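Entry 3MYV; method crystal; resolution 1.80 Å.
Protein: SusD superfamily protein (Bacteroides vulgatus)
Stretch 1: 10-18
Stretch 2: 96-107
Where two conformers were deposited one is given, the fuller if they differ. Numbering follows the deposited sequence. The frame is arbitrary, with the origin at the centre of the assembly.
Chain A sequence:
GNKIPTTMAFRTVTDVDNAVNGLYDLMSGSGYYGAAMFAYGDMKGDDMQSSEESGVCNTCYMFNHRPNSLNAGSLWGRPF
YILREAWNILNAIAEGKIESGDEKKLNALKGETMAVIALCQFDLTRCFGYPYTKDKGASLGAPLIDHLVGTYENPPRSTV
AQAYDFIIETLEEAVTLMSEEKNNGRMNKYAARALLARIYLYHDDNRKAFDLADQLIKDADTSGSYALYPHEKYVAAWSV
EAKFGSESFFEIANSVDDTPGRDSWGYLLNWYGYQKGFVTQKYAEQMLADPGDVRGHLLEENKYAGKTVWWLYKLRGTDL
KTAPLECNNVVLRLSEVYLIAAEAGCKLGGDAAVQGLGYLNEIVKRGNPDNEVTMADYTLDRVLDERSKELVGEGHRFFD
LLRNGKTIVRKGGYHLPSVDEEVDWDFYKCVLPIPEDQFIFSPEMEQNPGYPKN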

# COMPACT_ATOMS: atom_id res chain seq x y z
N PHE A 10 -30.80 -5.92 -2.83
CA PHE A 10 -30.12 -6.11 -4.14
C PHE A 10 -31.14 -6.37 -5.26
O PHE A 10 -31.32 -7.51 -5.66
CB PHE A 10 -29.14 -7.29 -4.08
CG PHE A 10 -27.85 -7.00 -3.35
CD1 PHE A 10 -26.93 -6.10 -3.89
CD2 PHE A 10 -27.55 -7.65 -2.15
CE1 PHE A 10 -25.73 -5.84 -3.23
CE2 PHE A 10 -26.34 -7.40 -1.47
CZ PHE A 10 -25.43 -6.49 -2.01
N ARG A 11 -31.80 -5.31 -5.74
CA ARG A 11 -32.79 -5.43 -6.83
C ARG A 11 -32.29 -4.89 -8.18
O ARG A 11 -32.70 -5.39 -9.24
CB ARG A 11 -34.10 -4.70 -6.47
N THR A 12 -31.44 -3.87 -8.16
CA THR A 12 -31.00 -3.21 -9.39
C THR A 12 -29.48 -3.07 -9.47
O THR A 12 -28.78 -3.22 -8.46
CB THR A 12 -31.60 -1.81 -9.51
OG1 THR A 12 -31.03 -0.97 -8.49
CG2 THR A 12 -33.14 -1.83 -9.38
N VAL A 13 -28.99 -2.77 -10.66
CA VAL A 13 -27.59 -2.41 -10.87
C VAL A 13 -27.19 -1.18 -10.03
O VAL A 13 -26.06 -1.11 -9.51
CB VAL A 13 -27.29 -2.18 -12.38
CG1 VAL A 13 -25.94 -1.53 -12.58
CG2 VAL A 13 -27.36 -3.53 -13.13
N THR A 14 -28.11 -0.24 -9.85
CA THR A 14 -27.87 0.91 -8.97
C THR A 14 -27.63 0.44 -7.52
O THR A 14 -26.68 0.88 -6.87
CB THR A 14 -29.00 1.95 -9.08
OG1 THR A 14 -28.90 2.58 -10.37
CG2 THR A 14 -28.88 3.03 -8.01
N ASP A 15 -28.46 -0.49 -7.03
CA ASP A 15 -28.23 -1.06 -5.72
C ASP A 15 -26.82 -1.65 -5.64
O ASP A 15 -26.16 -1.52 -4.60
CB ASP A 15 -29.23 -2.17 -5.37
CG ASP A 15 -30.65 -1.66 -5.19
OD1 ASP A 15 -30.84 -0.47 -4.87
OD2 ASP A 15 -31.58 -2.46 -5.39
N VAL A 16 -26.39 -2.33 -6.71
CA VAL A 16 -25.06 -2.94 -6.70
C VAL A 16 -23.98 -1.86 -6.62
O VAL A 16 -23.03 -2.01 -5.86
CB VAL A 16 -24.80 -3.87 -7.89
CG1 VAL A 16 -23.37 -4.39 -7.85
CG2 VAL A 16 -25.84 -5.07 -7.85
N ASP A 17 -24.15 -0.80 -7.40
CA ASP A 17 -23.17 0.31 -7.42
C ASP A 17 -23.03 0.88 -6.01
O ASP A 17 -21.91 1.13 -5.53
CB ASP A 17 -23.60 1.37 -8.44
CG ASP A 17 -22.53 2.43 -8.69
OD1 ASP A 17 -21.33 2.15 -8.52
OD2 ASP A 17 -22.89 3.56 -9.09
N ASN A 18 -24.17 1.07 -5.33
CA ASN A 18 -24.18 1.58 -3.96
C ASN A 18 -23.52 0.65 -2.97
O ASN A 18 -22.79 1.11 -2.08
CB ASN A 18 -25.61 1.89 -3.50
CG ASN A 18 -26.23 3.06 -4.27
OD1 ASN A 18 -25.52 3.96 -4.75
ND2 ASN A 18 -27.54 3.04 -4.40
N GLY A 96 -28.62 -14.31 -9.60
CA GLY A 96 -29.61 -13.70 -10.50
C GLY A 96 -30.54 -12.71 -9.83
O GLY A 96 -31.63 -12.43 -10.33
N LYS A 97 -30.11 -12.14 -8.70
CA LYS A 97 -30.96 -11.22 -7.94
C LYS A 97 -31.19 -9.85 -8.64
O LYS A 97 -32.16 -9.15 -8.31
CB LYS A 97 -30.42 -11.02 -6.51
N ILE A 98 -30.33 -9.45 -9.58
CA ILE A 98 -30.42 -8.10 -10.14
C ILE A 98 -31.28 -8.07 -11.41
O ILE A 98 -31.16 -8.95 -12.26
CB ILE A 98 -29.01 -7.52 -10.43
CG1 ILE A 98 -28.21 -7.38 -9.13
CG2 ILE A 98 -29.12 -6.14 -11.09
CD1 ILE A 98 -27.59 -8.66 -8.63
N GLU A 99 -32.13 -7.05 -11.52
CA GLU A 99 -32.90 -6.78 -12.75
C GLU A 99 -32.04 -6.67 -14.00
O GLU A 99 -30.91 -6.16 -13.95
CB GLU A 99 -33.64 -5.45 -12.63
CG GLU A 99 -34.90 -5.48 -11.79
CD GLU A 99 -35.54 -4.10 -11.69
OE1 GLU A 99 -35.27 -3.26 -12.58
OE2 GLU A 99 -36.29 -3.85 -10.72
N SER A 100 -32.59 -7.10 -15.13
CA SER A 100 -31.88 -7.12 -16.41
C SER A 100 -31.71 -5.72 -17.00
O SER A 100 -32.30 -4.75 -16.51
CB SER A 100 -32.63 -7.99 -17.42
OG SER A 100 -33.85 -7.37 -17.80
N GLY A 101 -30.90 -5.63 -18.06
CA GLY A 101 -30.88 -4.44 -18.92
C GLY A 101 -29.61 -3.60 -18.90
O GLY A 101 -29.29 -2.95 -19.90
N ASP A 102 -28.89 -3.59 -17.77
CA ASP A 102 -27.72 -2.72 -17.62
C ASP A 102 -26.44 -3.57 -17.44
O ASP A 102 -25.59 -3.30 -16.59
CB ASP A 102 -27.95 -1.77 -16.45
CG ASP A 102 -27.23 -0.45 -16.62
OD1 ASP A 102 -26.47 -0.29 -17.59
OD2 ASP A 102 -27.43 0.44 -15.76
N GLU A 103 -26.32 -4.57 -18.31
CA GLU A 103 -25.43 -5.71 -18.08
C GLU A 103 -23.93 -5.39 -18.13
O GLU A 103 -23.13 -6.02 -17.42
CB GLU A 103 -25.79 -6.83 -19.07
CG GLU A 103 -24.81 -8.01 -19.11
CD GLU A 103 -25.37 -9.23 -19.85
OE1 GLU A 103 -26.49 -9.17 -20.41
OE2 GLU A 103 -24.66 -10.27 -19.88
N LYS A 104 -23.53 -4.46 -18.98
CA LYS A 104 -22.12 -4.14 -19.13
C LYS A 104 -21.63 -3.53 -17.81
O LYS A 104 -20.58 -3.92 -17.30
CB LYS A 104 -21.88 -3.18 -20.30
CG LYS A 104 -20.40 -2.88 -20.56
CD LYS A 104 -20.18 -2.02 -21.81
CE LYS A 104 -18.69 -1.75 -22.02
NZ LYS A 104 -18.39 -0.84 -23.16
N LYS A 105 -22.41 -2.61 -17.26
CA LYS A 105 -22.08 -1.98 -15.99
C LYS A 105 -22.08 -2.98 -14.84
O LYS A 105 -21.19 -2.94 -13.99
CB LYS A 105 -23.03 -0.80 -15.70
CG LYS A 105 -22.62 -0.04 -14.44
CD LYS A 105 -23.49 1.16 -14.13
CE LYS A 105 -23.01 1.82 -12.84
NZ LYS A 105 -23.92 2.89 -12.34
N LEU A 106 -23.04 -3.91 -14.82
CA LEU A 106 -23.08 -4.93 -13.77
C LEU A 106 -21.80 -5.76 -13.80
O LEU A 106 -21.25 -6.09 -12.76
CB LEU A 106 -24.31 -5.85 -13.89
CG LEU A 106 -24.46 -6.94 -12.81
CD1 LEU A 106 -24.52 -6.30 -11.44
CD2 LEU A 106 -25.71 -7.82 -13.07
N ASN A 107 -21.34 -6.08 -15.00
CA ASN A 107 -20.10 -6.82 -15.18
C ASN A 107 -18.89 -6.01 -14.67
O ASN A 107 -17.99 -6.58 -14.05
CB ASN A 107 -19.89 -7.19 -16.66
CG ASN A 107 -19.51 -8.65 -16.84
OD1 ASN A 107 -19.70 -9.47 -15.94
ND2 ASN A 107 -18.96 -8.97 -18.00
O HOH W 1 -26.28 1.95 -12.10

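Two segments of one chain, whose touching residues are at least 82 positions apart, meet through their loops and the first turns of the helices that follow, 13-18 and 103-107. The helices run in nearly the same direction, 22° apart, with axes 10.0 Å apart at closest approach. Where the loops draw together, the CA atoms of Arg11 and Ile98 are 4.9 Å apart, and a nearly straight hydrogen bond (173°) joins Glu99 N to Arg11 O at 2.9 Å. Just before it, Phe10 O and Lys97 O lie 3.2 Å apart; both are acceptors, so no bond links them. Within the first segment, Asp15 N donates to Thr12 OG1 (3.0 Å), an N-cap bond, while Asp15 OD2 accepts from Arg11 N (2.9 Å) and Thr12 N (3.1 Å).

Val13, buried and pointing toward the other segment, is central to the apolar packing: its CG2 lies 3.8 Å from Ile98 CG2 and 3.9 Å from Leu106 CB. One turn on, Val16 CG2 reaches Ile98 CG1 at 3.5 Å and Leu106 CD1 at 4.0 Å. The all-t Lys105 passes Val13 (CD to Val13 CG1, 4.0 Å), and its NZ forms a salt bridge with Asp17 OD2, at 3.5 Å a weak hydrogen bond. Lys105 NZ also donates to a water (2.6 Å to its O) hydrogen-bonded to Thr14 OG1 (3.2 Å).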